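Side-chain contacts in tumor necrosis factor receptor superfamily member 11B (Mus musculus, PDB 4E4D), which acts as a decoy receptor for the cytokine RANKL, neutralising its role in osteoclast formation, through a region that includes the cysteine-rich repeats of this fragment: residues H32-V35 against R36-T39; V65-E68 against L69-V72. One frame throughout, in Å; residues are numbered along the deposited sequence.

Interaction 1: H32-V35 against R36-T39; sequences HCTV and RRKT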
ATOM      1  N   HIS B  32      38.898  -0.934  -8.546  1.00 83.85           N
ATOM      2  CA  HIS B  32      39.649  -0.602  -7.344  1.00 92.37           C
ATOM      3  C   HIS B  32      41.128  -0.432  -7.650  1.00 92.93           C
ATOM      4  O   HIS B  32      41.618  -0.896  -8.679  1.00 90.01           O
ATOM      5  CB  HIS B  32      39.485  -1.700  -6.298  1.00103.32           C
ATOM      6  CG  HIS B  32      38.105  -1.792  -5.730  1.00110.48           C
ATOM      7  ND1 HIS B  32      37.760  -1.231  -4.521  1.00113.86           N
ATOM      8  CD2 HIS B  32      36.982  -2.379  -6.208  1.00108.11           C
ATOM      9  CE1 HIS B  32      36.484  -1.468  -4.275  1.00110.68           C
ATOM     10  NE2 HIS B  32      35.988  -2.163  -5.283  1.00107.92           N
ATOM     11  N   CYS B  33      41.838   0.225  -6.743  1.00 92.83           N
ATOM     12  CA  CYS B  33      43.270   0.402  -6.895  1.00 92.22           C
ATOM     13  C   CYS B  33      43.992  -0.914  -6.654  1.00 99.46           C
ATOM     14  O   CYS B  33      43.751  -1.592  -5.655  1.00100.41           O
ATOM     15  CB  CYS B  33      43.783   1.444  -5.907  1.00 92.70           C
ATOM     16  SG  CYS B  33      43.497   1.008  -4.177  1.00104.66           S
ATOM     17  N   THR B  34      44.875  -1.273  -7.577  1.00102.23           N
ATOM     18  CA  THR B  34      45.718  -2.445  -7.402  1.00101.21           C
ATOM     19  C   THR B  34      47.105  -1.984  -6.982  1.00102.24           C
ATOM     20  O   THR B  34      47.430  -0.801  -7.079  1.00 94.85           O
ATOM     21  CB  THR B  34      45.821  -3.272  -8.697  1.00 98.80           C
ATOM     22  OG1 THR B  34      46.495  -2.512  -9.707  1.00100.94           O
ATOM     23  CG2 THR B  34      44.437  -3.659  -9.192  1.00 99.65           C
ATOM     24  N   VAL B  35      47.920  -2.918  -6.506  1.00115.23           N
ATOM     25  CA  VAL B  35      49.287  -2.602  -6.118  1.00115.15           C
ATOM     26  C   VAL B  35      50.007  -1.884  -7.257  1.00114.09           C
ATOM     27  O   VAL B  35      50.958  -1.136  -7.031  1.00114.79           O
ATOM     28  CB  VAL B  35      50.071  -3.873  -5.744  1.00109.97           C
ATOM     29  CG1 VAL B  35      50.175  -4.804  -6.942  1.00108.40           C
ATOM     30  CG2 VAL B  35      51.454  -3.513  -5.216  1.00112.81           C
ATOM     31  N   ARG B  36      49.536  -2.107  -8.481  1.00112.21           N
ATOM     32  CA  ARG B  36      50.183  -1.559  -9.666  1.00114.18           C
ATOM     33  C   ARG B  36      49.487  -0.294 -10.171  1.00105.56           C
ATOM     34  O   ARG B  36      50.146   0.639 -10.632  1.00106.92           O
ATOM     35  CB  ARG B  36      50.204  -2.613 -10.774  1.00117.83           C
ATOM     36  CG  ARG B  36      51.301  -2.418 -11.808  1.00116.48           C
ATOM     37  CD  ARG B  36      51.243  -3.483 -12.898  1.00115.03           C
ATOM     38  NE  ARG B  36      50.114  -3.284 -13.808  1.00114.77           N
ATOM     39  CZ  ARG B  36      48.901  -3.810 -13.650  1.00117.05           C
ATOM     40  NH1 ARG B  36      48.624  -4.588 -12.609  1.00118.73           N
ATOM     41  NH2 ARG B  36      47.954  -3.557 -14.542  1.00108.60           N
ATOM     42  N   ARG B  37      48.160  -0.263 -10.083  1.00102.28           N
ATOM     43  CA  ARG B  37      47.385   0.847 -10.637  1.00 99.17           C
ATOM     44  C   ARG B  37      46.658   1.665  -9.575  1.00 97.77           C
ATOM     45  O   ARG B  37      46.317   1.163  -8.504  1.00100.52           O
ATOM     46  CB  ARG B  37      46.363   0.333 -11.650  1.00 88.47           C
ATOM     47  CG  ARG B  37      46.973  -0.333 -12.866  1.00 97.42           C
ATOM     48  CD  ARG B  37      45.952  -0.462 -13.979  1.00 91.92           C
ATOM     49  NE  ARG B  37      45.516   0.846 -14.460  1.00 88.98           N
ATOM     50  CZ  ARG B  37      44.554   1.034 -15.357  1.00 90.21           C
ATOM     51  NH1 ARG B  37      43.913  -0.003 -15.880  1.00 89.08           N
ATOM     52  NH2 ARG B  37      44.228   2.265 -15.730  1.00 83.06           N
ATOM     53  N   LYS B  38      46.418   2.932  -9.900  1.00 95.43           N
ATOM     54  CA  LYS B  38      45.660   3.830  -9.041  1.00 94.03           C
ATOM     55  C   LYS B  38      44.170   3.605  -9.279  1.00 88.65           C
ATOM     56  O   LYS B  38      43.782   3.058 -10.311  1.00 87.15           O
ATOM     57  CB  LYS B  38      46.036   5.280  -9.353  1.00 96.10           C
ATOM     58  CG  LYS B  38      45.408   6.317  -8.438  1.00100.44           C
ATOM     59  CD  LYS B  38      45.854   7.723  -8.818  1.00105.54           C
ATOM     60  CE  LYS B  38      45.231   8.776  -7.915  1.00103.34           C
ATOM     61  NZ  LYS B  38      45.676  10.153  -8.268  1.00102.60           N
ATOM     62  N   THR B  39      43.340   4.022  -8.329  1.00 85.71           N
ATOM     63  CA  THR B  39      41.896   3.843  -8.452  1.00 82.05           C
ATOM     64  C   THR B  39      41.413   4.345  -9.807  1.00 74.06           C
ATOM     65  O   THR B  39      41.649   5.496 -10.171  1.00 72.90           O
ATOM     66  CB  THR B  39      41.129   4.594  -7.344  1.00 83.30           C
ATOM     67  OG1 THR B  39      41.429   4.013  -6.070  1.00 91.04           O
ATOM     68  CG2 THR B  39      39.627   4.517  -7.584  1.00 79.59           C
TER
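Thr34 OG1 accepts the backbone N-H of Arg37 at 2.8 Å, with 150° at the hydrogen, and so pins the far side of the bend to its near side. The hydroxyl reaches this place because it stands between its own backbone N and carbonyl carbon (chi1 65°), over the inside of the turn. From Thr34 N a weak hydrogen bond runs back to Arg37 O (3.0 Å). Around the hydroxyl lie aliphatic carbons: Arg37 CB comes to 3.4 Å from OG1, while Arg36 CB flanks it more loosely. The Arg36 chain bends at chi3 (73°) and folds back, laying one face of its guanidinium over Arg37 CG, which sits 3.7 Å from the plane and toward the rim of the group. Deeper in the loop, Cys33 CB packs against Thr39 OG1 at 3.5 Å; that hydroxyl is hydrogen-bonded to Asp21 O, and Cys33 SG forms the disulfide with Cys20. The bend closes the loop between strands 27-31 and 40-43 in the first TNFR cysteine-rich repeat. Its buried base, Cys33 and Thr39, rests on strand 20-21, and its arginine-bearing tip is exposed.

Interaction 2: V65-E68 against L69-V72; sequences VCKE and LQSV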
ATOM      1  N   VAL B  65      11.810  14.638 -11.818  1.00 56.84           N
ATOM      2  CA  VAL B  65      11.402  15.591 -12.839  1.00 57.82           C
ATOM      3  C   VAL B  65      10.724  16.781 -12.168  1.00 58.21           C
ATOM      4  O   VAL B  65      10.100  16.634 -11.116  1.00 57.51           O
ATOM      5  CB  VAL B  65      10.416  14.947 -13.832  1.00 56.73           C
ATOM      6  CG1 VAL B  65       9.876  15.983 -14.809  1.00 60.47           C
ATOM      7  CG2 VAL B  65      11.083  13.798 -14.573  1.00 56.53           C
ATOM      8  N   CYS B  66      10.850  17.959 -12.774  1.00 59.66           N
ATOM      9  CA  CYS B  66      10.221  19.165 -12.241  1.00 61.81           C
ATOM     10  C   CYS B  66       8.702  19.100 -12.375  1.00 59.44           C
ATOM     11  O   CYS B  66       8.178  18.703 -13.416  1.00 58.88           O
ATOM     12  CB  CYS B  66      10.754  20.407 -12.957  1.00 66.38           C
ATOM     13  SG  CYS B  66      12.484  20.797 -12.591  1.00 80.84           S
ATOM     14  N   LYS B  67       8.002  19.500 -11.317  1.00 59.39           N
ATOM     15  CA  LYS B  67       6.543  19.452 -11.292  1.00 58.52           C
ATOM     16  C   LYS B  67       5.915  20.509 -12.208  1.00 59.50           C
ATOM     17  O   LYS B  67       6.617  21.210 -12.935  1.00 60.82           O
ATOM     18  CB  LYS B  67       6.031  19.615  -9.857  1.00 69.97           C
ATOM     19  CG  LYS B  67       6.243  18.393  -8.972  1.00 67.65           C
ATOM     20  CD  LYS B  67       7.669  18.302  -8.456  1.00 69.07           C
ATOM     21  CE  LYS B  67       7.828  17.171  -7.454  1.00 67.24           C
ATOM     22  NZ  LYS B  67       7.656  15.830  -8.082  1.00 75.39           N
ATOM     23  N   GLU B  68       4.589  20.617 -12.158  1.00 61.58           N
ATOM     24  CA  GLU B  68       3.834  21.463 -13.083  1.00 59.77           C
ATOM     25  C   GLU B  68       4.204  22.940 -12.989  1.00 61.81           C
ATOM     26  O   GLU B  68       4.548  23.566 -13.994  1.00 64.60           O
ATOM     27  CB  GLU B  68       2.329  21.308 -12.838  1.00 58.96           C
ATOM     28  CG  GLU B  68       1.773  19.930 -13.168  1.00 57.24           C
ATOM     29  CD  GLU B  68       2.112  18.890 -12.119  1.00 59.48           C
ATOM     30  OE1 GLU B  68       2.052  19.214 -10.914  1.00 57.71           O
ATOM     31  OE2 GLU B  68       2.444  17.748 -12.499  1.00 66.77           O
ATOM     32  N   LEU B  69       4.116  23.499 -11.787  1.00 62.49           N
ATOM     33  CA  LEU B  69       4.374  24.921 -11.594  1.00 64.68           C
ATOM     34  C   LEU B  69       5.791  25.159 -11.087  1.00 65.85           C
ATOM     35  O   LEU B  69       6.023  26.025 -10.243  1.00 67.49           O
ATOM     36  CB  LEU B  69       3.362  25.517 -10.613  1.00 68.67           C
ATOM     37  CG  LEU B  69       1.889  25.261 -10.938  1.00 64.15           C
ATOM     38  CD1 LEU B  69       0.998  26.101 -10.038  1.00 66.57           C
ATOM     39  CD2 LEU B  69       1.594  25.544 -12.404  1.00 64.34           C
ATOM     40  N   GLN B  70       6.736  24.383 -11.608  1.00 68.50           N
ATOM     41  CA  GLN B  70       8.136  24.522 -11.229  1.00 66.30           C
ATOM     42  C   GLN B  70       8.998  24.885 -12.429  1.00 67.44           C
ATOM     43  O   GLN B  70       8.635  24.622 -13.574  1.00 66.87           O
ATOM     44  CB  GLN B  70       8.655  23.226 -10.600  1.00 64.77           C
ATOM     45  CG  GLN B  70       8.246  23.028  -9.153  1.00 64.46           C
ATOM     46  CD  GLN B  70       8.978  21.875  -8.495  1.00 63.43           C
ATOM     47  OE1 GLN B  70       9.295  20.875  -9.140  1.00 63.14           O
ATOM     48  NE2 GLN B  70       9.259  22.013  -7.206  1.00 64.24           N
ATOM     49  N   SER B  71      10.143  25.497 -12.150  1.00 69.26           N
ATOM     50  CA  SER B  71      11.125  25.805 -13.177  1.00 70.60           C
ATOM     51  C   SER B  71      12.437  25.118 -12.830  1.00 70.59           C
ATOM     52  O   SER B  71      12.667  24.749 -11.678  1.00 70.17           O
ATOM     53  CB  SER B  71      11.345  27.314 -13.268  1.00 73.33           C
ATOM     54  OG  SER B  71      11.968  27.804 -12.095  1.00 74.73           O
ATOM     55  N   VAL B  72      13.294  24.944 -13.828  1.00 71.22           N
ATOM     56  CA  VAL B  72      14.620  24.386 -13.599  1.00 71.57           C
ATOM     57  C   VAL B  72      15.594  25.503 -13.246  1.00 74.31           C
ATOM     58  O   VAL B  72      16.044  26.242 -14.121  1.00 76.17           O
ATOM     59  CB  VAL B  72      15.141  23.638 -14.840  1.00 71.23           C
ATOM     60  CG1 VAL B  72      16.546  23.104 -14.592  1.00 71.81           C
ATOM     61  CG2 VAL B  72      14.197  22.507 -15.217  1.00 68.80           C
TER
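Lys67 to Gln70 form a type I beta turn that reverses the chain just as strand 70-74 begins. Its backbone closure is weak, Gln70 N to Lys67 O being 3.4 Å, and a side chain reinforces it: Gln70 OE1 takes the N-H of Lys67 at 2.9 Å with 167° at the hydrogen. The donor lies tilted 25° from the carbonyl plane. With CG beside the backbone N (chi1 -79°) and the chain extended beyond it, the amide swings back across the mouth of the turn. Lys67 and Gln70 run side by side in the same direction, so the lysine methylenes line the amide; Lys67 CD is 3.8 Å from Gln70 CD. Flanking the turn, Cys66 SG touches Val72 CG2 at 3.6 Å, a small apolar contact beside the disulfide from Cys66 to Cys84. Gln70 also touches Cys84 and Cys86 of strand 83-86 and Leu92 of strand 90-93. An alanine at Gln70 would remove the amide and is likely to leave Lys67 N without its acceptor, the turn then relying on the weak backbone bond. Glu68, at the second position of the turn, sends its carboxylate away from the contact into a salt bridge with a basic side chain on a chain of another protein, while Leu69 packs on an aromatic side chain there. The chemistry thus divides in two: neutral amide and backbone groups fix the shape of the turn, and the charge and the leucine serve an intermolecular surface, consistent with ligand recognition by this decoy receptor.

In the fold
From the N terminus, the chain first reaches interaction 1, which closes the loop from strand 27-31 to strand 40-43 in the first cysteine-rich repeat. It then passes strands 48-49 and 60-61 before interaction 2 turns it into strand 70-74 of the second repeat. The two follow in series, neither nesting nor crossing, with centres about 43 Å apart along the elongated receptor. Each bend is fastened by one cysteine: the first to Cys20 in strand 20-21, the second to Cys84 in strand 83-86, the antiparallel partner of 70-74. Their surroundings differ, since no other protein chain of the assembly touches 32-39, whereas 65-72 borders a chain of another protein.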